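Local coordinates for protein (peanut lectin) (PDB 1QF3) that binds galactose and its beta-glycosides as a homotetrameric legume lectin that depends on calcium and manganese, at the methyl beta-D-galactopyranoside site. Residues are numbered along the deposited sequence; one frame, centred on the assembly and turned at random.

The methyl beta-D-galactopyranoside site. Residues 80, 82-83, 103-104, 125, 127, 211, 214. With MBG (methyl beta-D-galactopyranoside), chain B.
The sugar hydroxyl MBG O3 is the best-held polar atom: Asp83, Asn127, the backbone N of Gly104 and water 1 all grip it. MBG O3 donates to Asp83 OD2 at 2.6 Å, meeting that oxygen 26° above the carboxylate plane. Asn127 ND2 gives its N-H to MBG O3 at 2.8 Å, almost straight (164°) and in the amide plane. Gly104 N adds a longer hydrogen bond to O3 from within the 3-10 helix 103-105.

This is the primary galactose pocket of a legume lectin. The axial MBG O4, which marks galactose, donates to the syn lone pair of Asp83 OD1 at 2.7 Å. One carboxylate thus spans O3 and O4, its CG anti to the carbonyl carbon. Ser211 OG bonds MBG O4 from the other side at 2.8 Å, direction not settled, and can donate to the ring oxygen O5. Gly214 N donates to Ser211 OG, helping fix it.

One face of the Tyr125 ring packs against the C3-C4-C5-C6 side of the sugar, tilted to the pyranose ring. Its CG is anti to the backbone N, chi1 -174°, and MBG C4 sits 3.7 Å above the ring centre (CH-pi). Tyr125 and Asn127 also bind the calcium ion, which links the pocket to the metal site. Asp80, poorly ordered, accepts from O6 above its carboxylate plane. O2 is held through waters 1 and 2. Water 3 joins Ser211 OG to MBG O5, 2.8 Å from the latter.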
# COMPACT_ATOMS: atom_id res chain seq x y z
N ASP A 80 31.50 -21.33 -18.10
CA ASP A 80 31.93 -20.67 -16.87
C ASP A 80 30.75 -19.84 -16.41
O ASP A 80 30.10 -19.19 -17.23
CB ASP A 80 33.09 -19.71 -17.14
CG ASP A 80 34.38 -20.41 -17.47
OD1 ASP A 80 34.36 -21.61 -17.83
OD2 ASP A 80 35.43 -19.75 -17.37
N ALA A 82 29.22 -16.86 -15.59
CA ALA A 82 29.55 -15.46 -15.76
C ALA A 82 28.39 -14.84 -16.54
O ALA A 82 27.59 -15.58 -17.12
CB ALA A 82 30.87 -15.34 -16.54
N ASP A 83 28.25 -13.51 -16.54
CA ASP A 83 29.14 -12.59 -15.86
C ASP A 83 28.54 -11.88 -14.64
O ASP A 83 29.26 -11.24 -13.86
CB ASP A 83 29.64 -11.53 -16.83
CG ASP A 83 30.80 -12.01 -17.65
OD1 ASP A 83 30.57 -12.64 -18.70
OD2 ASP A 83 31.95 -11.77 -17.24
N GLY A 103 29.69 -9.82 -21.85
CA GLY A 103 30.74 -10.12 -20.89
C GLY A 103 30.85 -9.24 -19.67
O GLY A 103 29.86 -8.87 -19.04
N GLY A 104 32.08 -8.85 -19.35
CA GLY A 104 32.34 -8.02 -18.18
C GLY A 104 31.80 -6.60 -18.17
O GLY A 104 32.05 -5.86 -17.21
N TYR A 125 32.55 -12.76 -12.00
CA TYR A 125 33.76 -13.00 -12.77
C TYR A 125 34.76 -11.84 -12.69
O TYR A 125 34.43 -10.68 -12.95
CB TYR A 125 33.45 -13.30 -14.24
CG TYR A 125 34.68 -13.69 -15.02
CD1 TYR A 125 35.56 -12.72 -15.51
CD2 TYR A 125 35.01 -15.04 -15.22
CE1 TYR A 125 36.74 -13.06 -16.15
CE2 TYR A 125 36.20 -15.40 -15.86
CZ TYR A 125 37.06 -14.40 -16.33
OH TYR A 125 38.22 -14.75 -16.97
N ASN A 127 37.20 -9.59 -13.99
CA ASN A 127 37.73 -9.03 -15.23
C ASN A 127 38.85 -8.07 -14.88
O ASN A 127 38.60 -6.95 -14.45
CB ASN A 127 36.64 -8.29 -15.99
CG ASN A 127 35.53 -9.20 -16.42
OD1 ASN A 127 34.58 -9.43 -15.67
ND2 ASN A 127 35.65 -9.77 -17.61
N SER A 211 29.41 -14.17 -22.36
CA SER A 211 30.39 -14.06 -23.43
C SER A 211 30.32 -15.33 -24.27
O SER A 211 29.25 -15.92 -24.40
CB SER A 211 31.79 -13.88 -22.83
OG SER A 211 32.17 -15.02 -22.08
N GLY A 214 31.66 -17.80 -21.23
CA GLY A 214 31.02 -17.54 -19.96
C GLY A 214 29.52 -17.37 -20.11
O GLY A 214 29.07 -16.42 -20.75
C1 MBG B . 35.80 -13.90 -20.93
C2 MBG B . 35.09 -12.65 -20.62
C3 MBG B . 34.66 -12.62 -19.14
C4 MBG B . 33.86 -13.93 -18.79
C5 MBG B . 34.76 -15.11 -19.11
C6 MBG B . 34.42 -16.53 -18.75
C7 MBG B . 37.26 -14.70 -22.67
O1 MBG B . 36.16 -13.85 -22.32
O2 MBG B . 36.02 -11.62 -20.92
O3 MBG B . 33.88 -11.47 -18.98
O4 MBG B . 32.70 -13.95 -19.57
O5 MBG B . 34.99 -15.01 -20.53
O6 MBG B . 35.55 -17.32 -19.08
O HOH W 1 34.51 -9.48 -21.44
O HOH W 2 38.15 -10.46 -19.26
O HOH W 3 34.22 -16.51 -22.72